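PDB 4KHB: FACT complex subunit from Chaetomium thermophilum var. thermophilum, which probably serves, through this PH-like domain of Spt16 bound to Pob3N, in the FACT histone chaperone that reorganizes nucleosomes during transcription, replication and repair. Local coordinates for residues A[25-30]-A[104-109]; A[36-41]-A[66-71]. All coordinates share one frame; numbering follows the deposited sequence.

Contact 1: A[25-30]-A[104-109]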
ATOM      1  N   MET A  25      -3.878 -10.488   1.049  1.00 35.70           N
ATOM      2  CA  MET A  25      -2.811  -9.574   1.457  1.00 31.06           C
ATOM      3  C   MET A  25      -1.447 -10.254   1.487  1.00 26.29           C
ATOM      4  O   MET A  25      -0.616  -9.952   2.343  1.00 29.50           O
ATOM      5  CB  MET A  25      -3.125  -8.915   2.809  1.00 30.59           C
ATOM      6  CG  MET A  25      -3.703  -7.514   2.686  1.00 39.20           C
ATOM      7  SD  MET A  25      -4.346  -6.854   4.235  1.00 48.51           S
ATOM      8  CE  MET A  25      -6.094  -6.822   3.841  1.00 31.43           C
ATOM      9  N   GLY A  26      -1.214 -11.162   0.545  1.00 22.68           N
ATOM     10  CA  GLY A  26       0.071 -11.829   0.462  1.00 21.05           C
ATOM     11  C   GLY A  26       0.781 -11.510  -0.836  1.00 18.86           C
ATOM     12  O   GLY A  26       0.182 -10.970  -1.769  1.00 18.02           O
ATOM     13  N   ILE A  27       2.066 -11.839  -0.891  1.00 17.37           N
ATOM     14  CA  ILE A  27       2.856 -11.673  -2.104  1.00 17.13           C
ATOM     15  C   ILE A  27       2.349 -12.613  -3.199  1.00 19.71           C
ATOM     16  O   ILE A  27       2.187 -13.813  -2.969  1.00 20.25           O
ATOM     17  CB  ILE A  27       4.354 -11.942  -1.832  1.00 14.31           C
ATOM     18  CG1 ILE A  27       4.914 -10.907  -0.849  1.00 14.47           C
ATOM     19  CG2 ILE A  27       5.147 -11.910  -3.124  1.00 11.30           C
ATOM     20  CD1 ILE A  27       6.364 -11.145  -0.460  1.00 17.46           C
ATOM     21  N   VAL A  28       2.093 -12.067  -4.383  1.00 17.68           N
ATOM     22  CA  VAL A  28       1.586 -12.861  -5.497  1.00 20.01           C
ATOM     23  C   VAL A  28       2.463 -12.686  -6.730  1.00 22.76           C
ATOM     24  O   VAL A  28       2.770 -11.558  -7.123  1.00 22.18           O
ATOM     25  CB  VAL A  28       0.134 -12.461  -5.855  1.00 19.37           C
ATOM     26  CG1 VAL A  28      -0.325 -13.177  -7.113  1.00 23.74           C
ATOM     27  CG2 VAL A  28      -0.807 -12.765  -4.705  1.00 18.46           C
ATOM     28  N   ILE A  29       2.869 -13.801  -7.333  1.00 25.61           N
ATOM     29  CA  ILE A  29       3.623 -13.745  -8.578  1.00 23.57           C
ATOM     30  C   ILE A  29       2.660 -14.013  -9.721  1.00 21.58           C
ATOM     31  O   ILE A  29       1.954 -15.023  -9.721  1.00 25.22           O
ATOM     32  CB  ILE A  29       4.765 -14.787  -8.621  1.00 19.19           C
ATOM     33  CG1 ILE A  29       5.587 -14.744  -7.328  1.00 22.28           C
ATOM     34  CG2 ILE A  29       5.642 -14.580  -9.861  1.00 22.56           C
ATOM     35  CD1 ILE A  29       6.411 -13.482  -7.162  1.00 24.20           C
ATOM     36  N   ASP A  30       2.617 -13.100 -10.684  1.00 21.86           N
ATOM     37  CA  ASP A  30       1.746 -13.270 -11.834  1.00 23.80           C
ATOM     38  C   ASP A  30       2.643 -13.364 -13.049  1.00 24.15           C
ATOM     39  O   ASP A  30       2.876 -12.371 -13.745  1.00 18.92           O
ATOM     40  CB  ASP A  30       0.768 -12.098 -11.968  1.00 19.34           C
ATOM     41  CG  ASP A  30      -0.329 -12.368 -12.985  1.00 27.27           C
ATOM     42  OD1 ASP A  30      -0.282 -13.420 -13.661  1.00 26.94           O
ATOM     43  OD2 ASP A  30      -1.244 -11.528 -13.109  1.00 25.83           O
ATOM     44  N   ASP A 104      10.461 -21.754   3.197  1.00 34.59           N
ATOM     45  CA  ASP A 104      10.401 -22.439   1.911  1.00 40.34           C
ATOM     46  C   ASP A 104       9.604 -21.649   0.880  1.00 39.84           C
ATOM     47  O   ASP A 104       9.919 -21.677  -0.309  1.00 35.93           O
ATOM     48  CB  ASP A 104       9.826 -23.851   2.069  1.00 47.07           C
ATOM     49  CG  ASP A 104      10.815 -24.819   2.690  1.00 55.23           C
ATOM     50  OD1 ASP A 104      11.843 -24.365   3.235  1.00 56.63           O
ATOM     51  OD2 ASP A 104      10.559 -26.040   2.629  1.00 59.69           O
ATOM     52  N   ARG A 105       8.570 -20.949   1.337  1.00 33.59           N
ATOM     53  CA  ARG A 105       7.780 -20.115   0.439  1.00 33.91           C
ATOM     54  C   ARG A 105       8.623 -18.977  -0.128  1.00 28.56           C
ATOM     55  O   ARG A 105       8.561 -18.692  -1.321  1.00 27.04           O
ATOM     56  CB  ARG A 105       6.538 -19.565   1.148  1.00 27.17           C
ATOM     57  CG  ARG A 105       5.539 -18.889   0.213  1.00 31.15           C
ATOM     58  CD  ARG A 105       4.194 -18.665   0.889  1.00 25.78           C
ATOM     59  NE  ARG A 105       4.317 -17.845   2.090  1.00 34.34           N
ATOM     60  CZ  ARG A 105       4.193 -16.521   2.109  1.00 34.03           C
ATOM     61  NH1 ARG A 105       3.940 -15.860   0.989  1.00 23.86           N
ATOM     62  NH2 ARG A 105       4.327 -15.859   3.250  1.00 36.49           N
ATOM     63  N   TYR A 106       9.419 -18.339   0.727  1.00 23.31           N
ATOM     64  CA  TYR A 106      10.263 -17.226   0.294  1.00 24.48           C
ATOM     65  C   TYR A 106      11.389 -17.699  -0.621  1.00 25.90           C
ATOM     66  O   TYR A 106      11.849 -16.955  -1.490  1.00 23.39           O
ATOM     67  CB  TYR A 106      10.824 -16.454   1.495  1.00 23.76           C
ATOM     68  CG  TYR A 106       9.896 -15.378   2.025  1.00 22.53           C
ATOM     69  CD1 TYR A 106       8.603 -15.245   1.533  1.00 23.65           C
ATOM     70  CD2 TYR A 106      10.323 -14.481   2.995  1.00 20.42           C
ATOM     71  CE1 TYR A 106       7.756 -14.263   2.004  1.00 24.26           C
ATOM     72  CE2 TYR A 106       9.480 -13.490   3.473  1.00 23.25           C
ATOM     73  CZ  TYR A 106       8.199 -13.388   2.972  1.00 23.23           C
ATOM     74  OH  TYR A 106       7.347 -12.412   3.436  1.00 17.40           O
ATOM     75  N   ALA A 107      11.832 -18.935  -0.421  1.00 27.98           N
ATOM     76  CA  ALA A 107      12.856 -19.515  -1.279  1.00 27.92           C
ATOM     77  C   ALA A 107      12.299 -19.723  -2.685  1.00 24.79           C
ATOM     78  O   ALA A 107      12.989 -19.489  -3.676  1.00 27.22           O
ATOM     79  CB  ALA A 107      13.356 -20.828  -0.697  1.00 22.54           C
ATOM     80  N   GLU A 108      11.042 -20.156  -2.760  1.00 20.44           N
ATOM     81  CA  GLU A 108      10.359 -20.334  -4.039  1.00 24.71           C
ATOM     82  C   GLU A 108      10.157 -19.002  -4.754  1.00 27.28           C
ATOM     83  O   GLU A 108      10.393 -18.889  -5.959  1.00 24.86           O
ATOM     84  CB  GLU A 108       9.005 -21.024  -3.828  1.00 27.80           C
ATOM     85  CG  GLU A 108       8.156 -21.154  -5.094  1.00 34.21           C
ATOM     86  CD  GLU A 108       8.702 -22.156  -6.095  1.00 44.50           C
ATOM     87  OE1 GLU A 108       9.670 -22.873  -5.766  1.00 45.93           O
ATOM     88  OE2 GLU A 108       8.160 -22.227  -7.220  1.00 47.92           O
ATOM     89  N   ILE A 109       9.709 -18.002  -4.000  1.00 24.21           N
ATOM     90  CA  ILE A 109       9.453 -16.669  -4.536  1.00 24.30           C
ATOM     91  C   ILE A 109      10.711 -16.053  -5.143  1.00 17.59           C
ATOM     92  O   ILE A 109      10.675 -15.513  -6.251  1.00 15.92           O
ATOM     93  CB  ILE A 109       8.884 -15.726  -3.450  1.00 22.96           C
ATOM     94  CG1 ILE A 109       7.548 -16.255  -2.920  1.00 21.16           C
ATOM     95  CG2 ILE A 109       8.700 -14.325  -4.004  1.00 13.81           C
ATOM     96  CD1 ILE A 109       6.824 -15.297  -1.990  1.00 26.72           C
TER

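Contact 2: A[36-41]-A[66-71]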
ATOM      1  N   ILE A  36       4.901  -8.926 -10.342  1.00 11.20           N
ATOM      2  CA  ILE A  36       4.723  -9.361  -8.964  1.00 16.52           C
ATOM      3  C   ILE A  36       3.820  -8.349  -8.261  1.00 16.74           C
ATOM      4  O   ILE A  36       3.834  -7.160  -8.591  1.00 15.42           O
ATOM      5  CB  ILE A  36       6.071  -9.527  -8.217  1.00 13.48           C
ATOM      6  CG1 ILE A  36       6.673  -8.167  -7.854  1.00 13.11           C
ATOM      7  CG2 ILE A  36       7.052 -10.323  -9.064  1.00 15.92           C
ATOM      8  CD1 ILE A  36       7.890  -8.258  -6.942  1.00 16.12           C
ATOM      9  N   VAL A  37       3.026  -8.822  -7.306  1.00 13.35           N
ATOM     10  CA  VAL A  37       2.096  -7.958  -6.586  1.00 13.78           C
ATOM     11  C   VAL A  37       2.425  -7.962  -5.103  1.00 16.58           C
ATOM     12  O   VAL A  37       2.328  -8.993  -4.439  1.00 17.14           O
ATOM     13  CB  VAL A  37       0.628  -8.391  -6.789  1.00 15.80           C
ATOM     14  CG1 VAL A  37      -0.306  -7.428  -6.074  1.00 11.18           C
ATOM     15  CG2 VAL A  37       0.290  -8.471  -8.266  1.00  9.50           C
ATOM     16  N   LEU A  38       2.822  -6.803  -4.588  1.00 10.24           N
ATOM     17  CA  LEU A  38       3.272  -6.708  -3.209  1.00 11.55           C
ATOM     18  C   LEU A  38       2.224  -6.034  -2.331  1.00 13.48           C
ATOM     19  O   LEU A  38       1.653  -5.009  -2.706  1.00 10.51           O
ATOM     20  CB  LEU A  38       4.607  -5.963  -3.140  1.00  8.15           C
ATOM     21  CG  LEU A  38       5.648  -6.509  -4.121  1.00 16.41           C
ATOM     22  CD1 LEU A  38       6.929  -5.696  -4.116  1.00 10.16           C
ATOM     23  CD2 LEU A  38       5.941  -7.965  -3.804  1.00 15.57           C
ATOM     24  N   PRO A  39       1.972  -6.617  -1.152  1.00 13.91           N
ATOM     25  CA  PRO A  39       0.973  -6.094  -0.217  1.00 13.87           C
ATOM     26  C   PRO A  39       1.535  -4.946   0.616  1.00 12.18           C
ATOM     27  O   PRO A  39       2.387  -5.162   1.480  1.00 12.22           O
ATOM     28  CB  PRO A  39       0.667  -7.305   0.668  1.00 16.71           C
ATOM     29  CG  PRO A  39       1.936  -8.105   0.659  1.00 14.10           C
ATOM     30  CD  PRO A  39       2.553  -7.897  -0.699  1.00 17.12           C
ATOM     31  N   ILE A  40       1.068  -3.732   0.345  1.00 13.28           N
ATOM     32  CA  ILE A  40       1.545  -2.562   1.070  1.00 12.02           C
ATOM     33  C   ILE A  40       0.395  -1.807   1.727  1.00 10.52           C
ATOM     34  O   ILE A  40      -0.397  -1.141   1.051  1.00 12.66           O
ATOM     35  CB  ILE A  40       2.336  -1.608   0.145  1.00 10.49           C
ATOM     36  CG1 ILE A  40       3.498  -2.354  -0.518  1.00 10.78           C
ATOM     37  CG2 ILE A  40       2.864  -0.410   0.922  1.00  6.61           C
ATOM     38  CD1 ILE A  40       4.265  -1.534  -1.544  1.00  7.18           C
ATOM     39  N   MET A  41       0.317  -1.925   3.052  1.00 12.34           N
ATOM     40  CA  MET A  41      -0.675  -1.221   3.864  1.00 10.97           C
ATOM     41  C   MET A  41      -2.111  -1.491   3.427  1.00 15.93           C
ATOM     42  O   MET A  41      -2.944  -0.582   3.387  1.00 14.47           O
ATOM     43  CB  MET A  41      -0.383   0.282   3.882  1.00  9.35           C
ATOM     44  CG  MET A  41       0.961   0.619   4.513  1.00 11.97           C
ATOM     45  SD  MET A  41       1.009   0.248   6.278  1.00 18.97           S
ATOM     46  CE  MET A  41       2.769   0.009   6.547  1.00  5.29           C
ATOM     47  N   LEU A  66      12.760 -11.597   2.580  1.00 20.95           N
ATOM     48  CA  LEU A  66      12.772 -11.439   1.132  1.00 17.97           C
ATOM     49  C   LEU A  66      13.084  -9.998   0.768  1.00 19.22           C
ATOM     50  O   LEU A  66      12.281  -9.099   1.031  1.00 16.69           O
ATOM     51  CB  LEU A  66      11.418 -11.830   0.537  1.00 16.65           C
ATOM     52  CG  LEU A  66      11.428 -12.057  -0.976  1.00 21.04           C
ATOM     53  CD1 LEU A  66      12.230 -13.293  -1.345  1.00 22.70           C
ATOM     54  CD2 LEU A  66      10.014 -12.145  -1.515  1.00 22.49           C
ATOM     55  N   ARG A  67      14.250  -9.767   0.175  1.00 18.15           N
ATOM     56  CA  ARG A  67      14.584  -8.427  -0.292  1.00 18.33           C
ATOM     57  C   ARG A  67      14.557  -8.319  -1.807  1.00 13.16           C
ATOM     58  O   ARG A  67      15.274  -9.038  -2.509  1.00 17.11           O
ATOM     59  CB  ARG A  67      15.932  -7.956   0.254  1.00 17.73           C
ATOM     60  CG  ARG A  67      16.559  -6.846  -0.578  1.00 22.43           C
ATOM     61  CD  ARG A  67      17.174  -5.779   0.298  1.00 25.99           C
ATOM     62  NE  ARG A  67      18.631  -5.846   0.304  1.00 42.97           N
ATOM     63  CZ  ARG A  67      19.426  -4.785   0.405  1.00 49.44           C
ATOM     64  NH1 ARG A  67      18.903  -3.568   0.488  1.00 40.94           N
ATOM     65  NH2 ARG A  67      20.742  -4.939   0.409  1.00 52.64           N
ATOM     66  N   ILE A  68      13.708  -7.425  -2.302  1.00 15.12           N
ATOM     67  CA  ILE A  68      13.625  -7.157  -3.728  1.00 13.90           C
ATOM     68  C   ILE A  68      14.300  -5.825  -4.052  1.00 14.61           C
ATOM     69  O   ILE A  68      13.889  -4.777  -3.545  1.00 12.66           O
ATOM     70  CB  ILE A  68      12.157  -7.129  -4.195  1.00 10.77           C
ATOM     71  CG1 ILE A  68      11.483  -8.475  -3.906  1.00 12.25           C
ATOM     72  CG2 ILE A  68      12.074  -6.796  -5.675  1.00  8.10           C
ATOM     73  CD1 ILE A  68       9.968  -8.422  -3.888  1.00 13.38           C
ATOM     74  N   ASN A  69      15.335  -5.866  -4.888  1.00 12.42           N
ATOM     75  CA  ASN A  69      16.007  -4.647  -5.335  1.00 14.59           C
ATOM     76  C   ASN A  69      15.532  -4.223  -6.716  1.00 13.33           C
ATOM     77  O   ASN A  69      15.386  -5.053  -7.617  1.00 15.29           O
ATOM     78  CB  ASN A  69      17.534  -4.800  -5.312  1.00 14.30           C
ATOM     79  CG  ASN A  69      18.082  -4.982  -3.909  1.00 23.15           C
ATOM     80  OD1 ASN A  69      18.114  -4.038  -3.118  1.00 25.86           O
ATOM     81  ND2 ASN A  69      18.526  -6.191  -3.597  1.00 25.44           N
ATOM     82  N   PHE A  70      15.286  -2.929  -6.879  1.00 12.45           N
ATOM     83  CA  PHE A  70      14.749  -2.414  -8.130  1.00 13.60           C
ATOM     84  C   PHE A  70      15.815  -1.708  -8.966  1.00 16.91           C
ATOM     85  O   PHE A  70      16.853  -1.299  -8.443  1.00 17.67           O
ATOM     86  CB  PHE A  70      13.603  -1.453  -7.823  1.00 13.32           C
ATOM     87  CG  PHE A  70      12.426  -2.109  -7.161  1.00 13.02           C
ATOM     88  CD1 PHE A  70      11.426  -2.683  -7.924  1.00  8.01           C
ATOM     89  CD2 PHE A  70      12.318  -2.152  -5.778  1.00 13.04           C
ATOM     90  CE1 PHE A  70      10.335  -3.289  -7.329  1.00  7.84           C
ATOM     91  CE2 PHE A  70      11.230  -2.760  -5.172  1.00 13.07           C
ATOM     92  CZ  PHE A  70      10.238  -3.328  -5.949  1.00 11.10           C
ATOM     93  N   LEU A  71      15.550  -1.553 -10.260  1.00 15.30           N
ATOM     94  CA  LEU A  71      16.457  -0.819 -11.135  1.00 16.72           C
ATOM     95  C   LEU A  71      16.252   0.685 -10.994  1.00 15.73           C
ATOM     96  O   LEU A  71      15.136   1.191 -11.143  1.00 15.39           O
ATOM     97  CB  LEU A  71      16.279  -1.260 -12.590  1.00 14.70           C
ATOM     98  CG  LEU A  71      16.641  -2.724 -12.849  1.00 16.05           C
ATOM     99  CD1 LEU A  71      16.091  -3.212 -14.179  1.00 11.81           C
ATOM    100  CD2 LEU A  71      18.146  -2.901 -12.794  1.00 16.77           C
TER

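Contact 1: A[25-30]-A[104-109]
Ile-29 and Ile-109 bring the two backbones to their nearest approach, 7.7 Å between CA atoms, where the short strand 28-30 and the residues leading into it pass the first turns of helix 103-121. Ile-27 and Ile-29 both turn their side chains to the helix, while Val-28 between them points away. Ile-109 takes both. Its CD1 lies 3.9 Å from CG2 of Ile-27, and its CG2 branch meets CD1 of Ile-29 at 4.0 Å. In Ile-109, CG2 stands anti to the backbone N and CG1 anti to the carbonyl carbon (chi1 -61°); this rotation aims the CG1 arm, ending in CD1, at Ile-27 and CG2 at Ile-29. The other arm of Ile-27 ends at Tyr-106, where CD1 comes obliquely to CE1 of the ring at 4.2 Å. Leu-66 and Phe-98 of the second sheet also pack on Ile-27 and Tyr-106. The hydroxyl of Tyr-106 is hydrogen-bonded to Asp-176 of the Pob3 chain, an aspartate that also receives the backbone N of Ile-27 and forms a salt bridge with Arg-105. No hydrogen bond joins the two segments directly: what passes between them is apolar packing, isoleucine methyls on each other and on the tyrosine ring, and the polar links run through the carboxylate of the partner subunit.

Contact 2: A[36-41]-A[66-71]
Ile-36 and Leu-38 face Ile-68 across the interior of a PH-like fold, in which two antiparallel sheets pack face to face and a C-terminal helix completes the core. The strand axes stay 11.8 Å apart at closest approach and their directions differ by 115°, so side chains alone bridge the gap. The tight part centres on one methyl group. Tip to tip, CD1 of Ile-68 meets CD1 of Ile-36 at 3.7 Å, and the same CD1 lies 4.1 Å from CD2 of Leu-38. Ile-36 carries CG1 between its backbone N and carbonyl carbon (chi1 75°), the crowded position, from which the extended chain delivers CD1 to this meeting point. Ile-52 packs against both isoleucines. Toward Phe-70 the fit is looser, although this residue too is buried, with Phe-47 meeting its ring at about 50° between planes. On the outer side of strand 66-70, Arg-67 and Asn-69 point out of the core and are partly exposed; OD1 of Asn-69 lies above one face of the Arg-67 guanidinium, toward its rim, and Arg-182 of the Pob3 chain packs on Arg-67. Inside, CG2 of Ile-68 lies over the rim of one Phe-70 face, whereas Leu-38 CD1 approaches the ring edge near its plane, 4.5 Å from CZ.

In the fold
Contact 2 is the deeper: all four touching residues are buried and its centre lies about 4 Å from that of the chain; the centre of contact 1 lies about 10 Å out, and that contact is partly buried. Strands 28-30 and 35-40 are neighbours in one sheet, joined by a probable hydrogen bond from Val-37 N to Val-28 O. Contact 1 sets helix 103-121 against that sheet, and contact 2 packs the same sheet on the one containing strand 63-70. Leu-66 connects the sites, its CD2 touching Ile-109 CG2 at 3.6 Å. Both are apolar across the segments, but at contact 1 a Pob3 carboxylate binds touching residues themselves, whereas at contact 2 backbone oxygens of the non-packing Met-41 and Leu-71 bond to that chain.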